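Local coordinates for protein tRNA (guanine(6)-N2)-methyltransferase (Thermus thermophilus, PDB 3TMA) that transfers a methyl group from S-adenosyl-L-methionine to N2 of the guanosine at position 6 of tRNA(Phe), pairing an N-terminal THUMP domain with a Rossmann-fold catalytic domain, at residues L68-L76 against T188-R197; G92-W103 against R132-Y141. All coordinates share one frame; numbering follows the deposited sequence.

How the interactions relate
The two interactions sit at different levels of the fold. Interaction 1 joins a loop of the N-terminal half, 68-76, to helix 189-198 of the methyltransferase half, and its centre is 4 Å from the centre of the chain. Interaction 2 packs two helices within the THUMP region, 32 Å from that centre, and carries a bound phosphate ion. Their centres are 33 Å apart and their nearest atoms about 11 Å, without touching. Strand 76-84 starts where the loop of interaction 1 ends and receives side chains from 92-103. Thr188 of interaction 1 lies about 6 Å, side chain to side chain, from Thr216, a probable S-adenosyl-L-methionine site; interaction 2 is remote from it.

Interaction 1 (L68-L76 against T188-R197); sequences LGLRLAHHL and TPVLAQALLR
Leu72 reaches from the 68-76 loop over helix 189-197 and splits its two methyls between successive turns. CD2 points at the helix flank, 3.8 Å from Gln193 CG, with Val190 and Ala194 alongside; the Leu72 and Gln193 side chains cross at about a right angle. CD1 takes the other direction, 3.6 Å from Arg197 CD, and lies over one face of the Arg197 guanidinium. An internal bond turns that group: Arg197 NE donates to Gln193 OE1 at 2.8 Å, meeting a lone pair in the carbonyl plane, and OE1 lies only 7° out of the guanidinium plane. With NE2 of Gln193 tied by Glu220 and Thr224, the aliphatic CG is presented to Leu72 and to Arg71 CB.

Val190 is the main side chain the helix offers to the loop. Placing CG1 opposite the backbone N (chi1 169°) sets both methyls against the loop backbone: CG1 is 3.5 Å from Leu72 O, while CG2 comes 3.6 Å from Ala73 O and also meets Arg71 O. In one of its two conformers the His74 ring crosses Val190 obliquely, CE1 to CG2 at 3.7 Å, and has Thr188 OG1 at its edge. Thr188 is the N-cap, its OG1 accepting from Leu191 N at 3.1 Å and also bonded to His27, while His74 ND1 is engaged by Ser175.

Arg71, bent at chi2 and chi3, reaches Glu220 in a salt bridge and Ser223 in a hydrogen bond. The THUMP-side loop thus meets the methyltransferase domain through side-chain carbons packed on each other and on loop carbonyls, while His74, Thr188 and Gln193 bond to surrounding residues and Arg71 adds an ionic tie.

Interaction 2 (G92-W103 against R132-Y141); sequences GALERAALALPW and RVGEALHRAY. With PO4 (phosphate ion), chain B.
Ala98 and Val133 meet at the buried middle of the two helices, CB to CG1 at 4.0 Å, and the other valine methyl, CG2, faces Leu94. Next along the helix, at the exposed margin, Leu99 CD2 lies against Ala136, Leu137 and Ala140, 4.1 Å from Ala136 CB. Leu137 in turn sends CD2 over the face of the Trp103 five-membered ring, a CH-pi contact 3.9 Å from its centroid. Trp103 NE1 donates to Ala98 O at 2.9 Å with the oxygen close to the ring plane, which helps to set the indole's rotation; Leu101 N reaches that oxygen from the opposite face of its carbonyl plane.

Helices 92-99 and 132-141 run roughly the same way, crossing at -35° with axes 9.1 Å apart, and Ala98 and Ala136 each point toward the partner helix. Both helices belong to the THUMP region and lie against its sheet: Leu94 and Ala98 touch strand 162-168, while Trp103 and Leu137 both rest on Val154 of strand 152-159.

At the C-terminal end Trp103 turns its edge to the face of Tyr141, an offset edge-to-face pair with planes at 85°. A water joins Tyr141 OH to Leu101 O.

The polar border runs along one flank, from Arg132 to Arg139, with Glu95 facing both. Glu95, extended with CG opposite its backbone N (chi1 -177°), slides past Ala136 CB and crosses Arg132 at about a right angle. Its OE1 sits at the edge of the Arg132 guanidinium in a salt bridge, 3.5 Å from NH1; the link from OE2 to Arg139 NH1 is long. Arg139 also binds a phosphate ion, probably from the crystallisation liquor, with NH2 donating to O3 at 2.9 Å and NH1 adding a weak bond to the same oxygen. Glu95 OE1 lies 2.7 Å from phosphate O4.

Interaction 1 (L68-L76 against T188-R197)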
# COMPACT_ATOMS: atom_id res chain seq x y z
N LEU A 68 -1.95 -13.66 1.60
CA LEU A 68 -1.35 -12.81 2.63
C LEU A 68 0.11 -12.40 2.34
O LEU A 68 0.70 -11.65 3.12
CB LEU A 68 -1.43 -13.48 4.00
CG LEU A 68 -2.85 -13.86 4.47
CD1 LEU A 68 -2.77 -14.80 5.70
CD2 LEU A 68 -3.68 -12.64 4.79
N GLY A 69 0.67 -12.87 1.24
CA GLY A 69 2.04 -12.55 0.86
C GLY A 69 2.12 -11.31 -0.03
O GLY A 69 3.21 -10.92 -0.50
N LEU A 70 0.95 -10.72 -0.31
CA LEU A 70 0.89 -9.55 -1.21
C LEU A 70 1.60 -8.37 -0.58
O LEU A 70 1.40 -8.08 0.60
CB LEU A 70 -0.57 -9.17 -1.50
CG LEU A 70 -1.29 -10.17 -2.40
CD1 LEU A 70 -2.83 -9.95 -2.39
CD2 LEU A 70 -0.71 -10.14 -3.81
N ARG A 71 2.46 -7.72 -1.33
CA ARG A 71 3.19 -6.57 -0.83
C ARG A 71 2.57 -5.23 -1.23
O ARG A 71 3.01 -4.19 -0.74
CB ARG A 71 4.64 -6.64 -1.30
CG ARG A 71 5.35 -7.89 -0.79
CD ARG A 71 6.12 -7.50 0.40
NE ARG A 71 7.37 -8.21 0.41
CZ ARG A 71 8.37 -7.97 1.25
NH1 ARG A 71 8.31 -6.94 2.09
NH2 ARG A 71 9.45 -8.74 1.20
N LEU A 72 1.57 -5.22 -2.11
CA LEU A 72 0.94 -3.95 -2.42
C LEU A 72 -0.46 -3.82 -1.80
O LEU A 72 -1.18 -2.89 -2.13
CB LEU A 72 0.85 -3.77 -3.93
CG LEU A 72 2.25 -3.56 -4.55
CD1 LEU A 72 2.27 -3.99 -6.02
CD2 LEU A 72 2.66 -2.09 -4.37
N ALA A 73 -0.84 -4.74 -0.92
CA ALA A 73 -2.21 -4.70 -0.40
C ALA A 73 -2.26 -4.20 1.03
O ALA A 73 -1.37 -4.48 1.84
CB ALA A 73 -2.88 -6.09 -0.50
N HIS A 74 -3.33 -3.49 1.35
CA HIS A 74 -3.60 -3.13 2.75
C HIS A 74 -4.51 -4.17 3.39
O HIS A 74 -4.06 -4.91 4.29
CB HIS A 74 -4.22 -1.74 2.84
CG HIS A 74 -3.28 -0.65 2.49
ND1 HIS A 74 -2.05 -0.48 3.10
CD2 HIS A 74 -3.39 0.36 1.59
CE1 HIS A 74 -1.46 0.59 2.61
NE2 HIS A 74 -2.23 1.08 1.65
N HIS A 75 -5.73 -4.33 2.87
CA HIS A 75 -6.72 -5.31 3.38
C HIS A 75 -7.17 -6.26 2.28
O HIS A 75 -7.10 -5.92 1.08
CB HIS A 75 -7.96 -4.59 4.00
CG HIS A 75 -7.77 -4.21 5.45
ND1 HIS A 75 -7.32 -5.10 6.41
CD2 HIS A 75 -7.92 -3.02 6.08
CE1 HIS A 75 -7.24 -4.49 7.58
NE2 HIS A 75 -7.61 -3.23 7.41
N LEU A 76 -7.57 -7.47 2.68
CA LEU A 76 -8.17 -8.44 1.78
C LEU A 76 -9.59 -8.80 2.32
O LEU A 76 -9.75 -9.10 3.51
CB LEU A 76 -7.33 -9.72 1.78
CG LEU A 76 -5.84 -9.57 1.37
CD1 LEU A 76 -5.18 -10.94 1.44
CD2 LEU A 76 -5.76 -9.00 -0.06
N THR A 188 3.98 4.18 4.06
CA THR A 188 3.73 2.77 4.38
C THR A 188 4.74 1.90 3.63
O THR A 188 5.25 2.31 2.57
CB THR A 188 2.30 2.36 3.95
OG1 THR A 188 2.20 2.49 2.52
CG2 THR A 188 1.29 3.32 4.55
N PRO A 189 4.91 0.65 4.09
CA PRO A 189 5.67 -0.30 3.25
C PRO A 189 5.03 -0.52 1.86
O PRO A 189 5.74 -0.83 0.90
CB PRO A 189 5.66 -1.60 4.08
CG PRO A 189 5.58 -1.13 5.48
CD PRO A 189 4.72 0.13 5.47
N VAL A 190 3.71 -0.35 1.74
CA VAL A 190 3.05 -0.50 0.42
C VAL A 190 3.54 0.58 -0.60
O VAL A 190 3.84 0.29 -1.74
CB VAL A 190 1.52 -0.48 0.55
CG1 VAL A 190 0.87 -0.35 -0.84
CG2 VAL A 190 1.04 -1.80 1.27
N LEU A 191 3.60 1.82 -0.15
CA LEU A 191 4.15 2.90 -0.95
C LEU A 191 5.62 2.72 -1.28
O LEU A 191 6.04 2.94 -2.43
CB LEU A 191 3.96 4.24 -0.24
CG LEU A 191 2.89 5.03 -0.99
CD1 LEU A 191 2.56 6.30 -0.20
CD2 LEU A 191 3.46 5.35 -2.38
N ALA A 192 6.40 2.24 -0.31
CA ALA A 192 7.79 1.88 -0.57
C ALA A 192 7.95 0.80 -1.65
O ALA A 192 8.81 0.90 -2.54
CB ALA A 192 8.46 1.43 0.75
N GLN A 193 7.15 -0.26 -1.56
CA GLN A 193 7.14 -1.35 -2.60
C GLN A 193 6.76 -0.79 -3.99
O GLN A 193 7.35 -1.17 -5.03
CB GLN A 193 6.14 -2.45 -2.18
CG GLN A 193 5.93 -3.58 -3.23
CD GLN A 193 7.17 -4.46 -3.38
OE1 GLN A 193 7.41 -4.98 -4.46
NE2 GLN A 193 7.96 -4.59 -2.31
N ALA A 194 5.79 0.14 -4.01
CA ALA A 194 5.42 0.80 -5.27
C ALA A 194 6.57 1.62 -5.88
O ALA A 194 6.79 1.57 -7.10
CB ALA A 194 4.19 1.71 -5.06
N LEU A 195 7.33 2.36 -5.05
CA LEU A 195 8.50 3.08 -5.60
C LEU A 195 9.50 2.11 -6.23
O LEU A 195 10.09 2.38 -7.30
CB LEU A 195 9.23 3.91 -4.52
CG LEU A 195 8.42 5.07 -3.93
CD1 LEU A 195 9.21 5.77 -2.80
CD2 LEU A 195 8.06 6.07 -5.06
N LEU A 196 9.76 1.02 -5.51
CA LEU A 196 10.63 -0.06 -5.98
C LEU A 196 10.22 -0.55 -7.39
O LEU A 196 11.04 -0.65 -8.29
CB LEU A 196 10.50 -1.19 -4.98
CG LEU A 196 11.58 -2.23 -4.79
CD1 LEU A 196 12.94 -1.58 -4.54
CD2 LEU A 196 11.14 -3.07 -3.60
N ARG A 197 8.94 -0.90 -7.54
CA ARG A 197 8.40 -1.38 -8.80
C ARG A 197 8.35 -0.30 -9.90
O ARG A 197 8.65 -0.59 -11.07
CB ARG A 197 6.97 -1.94 -8.57
CG ARG A 197 7.02 -3.25 -7.76
CD ARG A 197 5.63 -3.76 -7.33
NE ARG A 197 5.74 -5.11 -6.75
CZ ARG A 197 5.32 -6.23 -7.34
NH1 ARG A 197 4.68 -6.20 -8.51
NH2 ARG A 197 5.53 -7.40 -6.75

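Interaction 2 (G92-W103 against R132-Y141)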
# COMPACT_ATOMS: atom_id res chain seq x y z
N GLY A 92 -34.16 -5.85 3.20
CA GLY A 92 -34.63 -7.24 3.22
C GLY A 92 -33.81 -8.12 2.28
O GLY A 92 -33.42 -9.23 2.65
N ALA A 93 -33.49 -7.61 1.10
CA ALA A 93 -32.74 -8.40 0.13
C ALA A 93 -31.32 -8.68 0.64
O ALA A 93 -30.83 -9.79 0.50
CB ALA A 93 -32.71 -7.72 -1.21
N LEU A 94 -30.68 -7.69 1.28
CA LEU A 94 -29.35 -7.89 1.87
C LEU A 94 -29.38 -8.94 2.97
O LEU A 94 -28.45 -9.74 3.10
CB LEU A 94 -28.73 -6.59 2.40
CG LEU A 94 -28.36 -5.53 1.35
CD1 LEU A 94 -28.16 -4.17 1.98
CD2 LEU A 94 -27.12 -5.92 0.54
N GLU A 95 -30.39 -8.84 3.84
CA GLU A 95 -30.52 -9.78 4.96
C GLU A 95 -30.69 -11.21 4.42
O GLU A 95 -29.99 -12.12 4.86
CB GLU A 95 -31.73 -9.39 5.81
CG GLU A 95 -31.94 -10.23 7.05
CD GLU A 95 -33.40 -10.18 7.54
OE1 GLU A 95 -34.07 -9.14 7.29
OE2 GLU A 95 -33.88 -11.21 8.11
N ARG A 96 -31.57 -11.38 3.43
CA ARG A 96 -31.74 -12.68 2.77
C ARG A 96 -30.48 -13.20 2.07
O ARG A 96 -30.19 -14.39 2.16
CB ARG A 96 -32.92 -12.69 1.78
CG ARG A 96 -34.30 -12.56 2.48
CD ARG A 96 -35.47 -12.41 1.48
NE ARG A 96 -36.27 -11.24 1.83
CZ ARG A 96 -36.46 -10.19 1.05
NH1 ARG A 96 -35.99 -10.18 -0.21
NH2 ARG A 96 -37.16 -9.17 1.49
N ALA A 97 -29.77 -12.33 1.35
CA ALA A 97 -28.48 -12.69 0.76
C ALA A 97 -27.48 -13.15 1.83
O ALA A 97 -26.78 -14.14 1.61
CB ALA A 97 -27.89 -11.52 0.01
N ALA A 98 -27.34 -12.40 2.92
CA ALA A 98 -26.40 -12.81 3.99
C ALA A 98 -26.74 -14.18 4.57
O ALA A 98 -25.84 -15.01 4.82
CB ALA A 98 -26.38 -11.77 5.13
N LEU A 99 -28.04 -14.40 4.84
CA LEU A 99 -28.49 -15.66 5.40
C LEU A 99 -28.38 -16.85 4.43
O LEU A 99 -28.34 -17.97 4.89
CB LEU A 99 -29.93 -15.57 5.93
CG LEU A 99 -30.08 -14.64 7.12
CD1 LEU A 99 -31.57 -14.52 7.48
CD2 LEU A 99 -29.24 -15.16 8.32
N ALA A 100 -28.28 -16.60 3.12
CA ALA A 100 -28.10 -17.71 2.18
C ALA A 100 -26.62 -18.14 2.02
O ALA A 100 -26.33 -19.12 1.34
CB ALA A 100 -28.72 -17.37 0.84
N LEU A 101 -25.69 -17.37 2.61
CA LEU A 101 -24.24 -17.68 2.53
C LEU A 101 -23.76 -18.52 3.73
O LEU A 101 -24.31 -18.38 4.83
CB LEU A 101 -23.44 -16.37 2.53
CG LEU A 101 -23.63 -15.52 1.25
CD1 LEU A 101 -22.90 -14.17 1.39
CD2 LEU A 101 -23.20 -16.35 -0.03
N PRO A 102 -22.64 -19.26 3.54
CA PRO A 102 -21.91 -19.88 4.67
C PRO A 102 -21.00 -18.87 5.40
O PRO A 102 -20.44 -17.98 4.76
CB PRO A 102 -21.07 -20.97 3.97
CG PRO A 102 -20.72 -20.31 2.60
CD PRO A 102 -21.96 -19.48 2.23
N TRP A 103 -20.85 -19.01 6.72
CA TRP A 103 -19.93 -18.17 7.51
C TRP A 103 -19.12 -19.02 8.49
O TRP A 103 -19.25 -18.88 9.70
CB TRP A 103 -20.70 -17.07 8.30
CG TRP A 103 -21.62 -16.23 7.44
CD1 TRP A 103 -22.93 -16.52 7.13
CD2 TRP A 103 -21.32 -14.98 6.79
NE1 TRP A 103 -23.45 -15.54 6.33
CE2 TRP A 103 -22.50 -14.57 6.11
CE3 TRP A 103 -20.16 -14.21 6.64
CZ2 TRP A 103 -22.55 -13.41 5.29
CZ3 TRP A 103 -20.21 -13.04 5.84
CH2 TRP A 103 -21.39 -12.67 5.15
N ARG A 132 -29.30 -4.52 10.45
CA ARG A 132 -30.16 -5.55 9.87
C ARG A 132 -29.38 -6.88 9.59
O ARG A 132 -29.78 -7.97 10.01
CB ARG A 132 -30.82 -5.04 8.59
CG ARG A 132 -31.64 -6.14 7.83
CD ARG A 132 -33.06 -6.29 8.43
NE ARG A 132 -33.79 -5.03 8.29
CZ ARG A 132 -34.77 -4.84 7.42
NH1 ARG A 132 -35.17 -5.84 6.63
NH2 ARG A 132 -35.33 -3.64 7.31
N VAL A 133 -28.22 -6.75 8.96
CA VAL A 133 -27.36 -7.90 8.68
C VAL A 133 -26.79 -8.54 9.97
O VAL A 133 -26.96 -9.73 10.17
CB VAL A 133 -26.28 -7.56 7.65
CG1 VAL A 133 -25.22 -8.72 7.52
CG2 VAL A 133 -26.95 -7.28 6.26
N GLY A 134 -26.22 -7.74 10.85
CA GLY A 134 -25.68 -8.20 12.13
C GLY A 134 -26.68 -8.91 13.03
O GLY A 134 -26.36 -9.95 13.61
N GLU A 135 -27.89 -8.36 13.15
CA GLU A 135 -28.89 -9.01 13.99
C GLU A 135 -29.35 -10.31 13.39
O GLU A 135 -29.55 -11.27 14.13
CB GLU A 135 -30.09 -8.09 14.32
CG GLU A 135 -29.67 -6.93 15.25
CD GLU A 135 -30.81 -6.01 15.66
OE1 GLU A 135 -31.86 -5.92 14.94
OE2 GLU A 135 -30.63 -5.34 16.70
N ALA A 136 -29.40 -10.39 12.04
CA ALA A 136 -29.78 -11.65 11.36
C ALA A 136 -28.72 -12.73 11.61
O ALA A 136 -29.05 -13.90 11.94
CB ALA A 136 -29.98 -11.44 9.84
N LEU A 137 -27.44 -12.33 11.49
CA LEU A 137 -26.36 -13.28 11.77
C LEU A 137 -26.28 -13.68 13.23
O LEU A 137 -26.00 -14.84 13.53
CB LEU A 137 -24.99 -12.79 11.24
CG LEU A 137 -24.94 -12.67 9.72
CD1 LEU A 137 -23.64 -11.92 9.21
CD2 LEU A 137 -25.11 -14.01 9.05
N HIS A 138 -26.46 -12.72 14.14
CA HIS A 138 -26.39 -13.02 15.56
C HIS A 138 -27.48 -14.03 15.90
O HIS A 138 -27.29 -14.97 16.70
CB HIS A 138 -26.57 -11.73 16.40
CG HIS A 138 -26.80 -11.97 17.85
ND1 HIS A 138 -25.84 -12.52 18.68
CD2 HIS A 138 -27.90 -11.78 18.63
CE1 HIS A 138 -26.34 -12.65 19.90
NE2 HIS A 138 -27.59 -12.22 19.89
N ARG A 139 -28.65 -13.84 15.30
CA ARG A 139 -29.77 -14.75 15.56
C ARG A 139 -29.55 -16.16 15.00
O ARG A 139 -29.95 -17.16 15.60
CB ARG A 139 -31.06 -14.11 15.07
CG ARG A 139 -32.23 -15.11 14.95
CD ARG A 139 -32.97 -14.87 13.62
NE ARG A 139 -33.85 -13.72 13.77
CZ ARG A 139 -34.04 -12.79 12.84
NH1 ARG A 139 -33.41 -12.88 11.68
NH2 ARG A 139 -34.86 -11.78 13.07
N ALA A 140 -28.90 -16.26 13.82
CA ALA A 140 -28.64 -17.58 13.18
C ALA A 140 -27.44 -18.30 13.82
O ALA A 140 -27.42 -19.54 13.87
CB ALA A 140 -28.40 -17.44 11.65
N TYR A 141 -26.45 -17.53 14.28
CA TYR A 141 -25.14 -18.06 14.72
C TYR A 141 -24.91 -17.98 16.25
O TYR A 141 -24.12 -18.75 16.81
CB TYR A 141 -23.98 -17.38 13.94
CG TYR A 141 -23.89 -17.88 12.51
CD1 TYR A 141 -22.95 -18.84 12.14
CD2 TYR A 141 -24.78 -17.42 11.53
CE1 TYR A 141 -22.92 -19.36 10.83
CE2 TYR A 141 -24.81 -17.98 10.25
CZ TYR A 141 -23.87 -18.96 9.92
OH TYR A 141 -23.81 -19.45 8.65
P PO4 B . -36.06 -9.19 10.56
O1 PO4 B . -37.18 -10.22 10.67
O2 PO4 B . -36.37 -8.02 11.46
O3 PO4 B . -34.73 -9.77 10.99
O4 PO4 B . -35.96 -8.72 9.12
O HOH W 1 -25.94 -18.36 7.39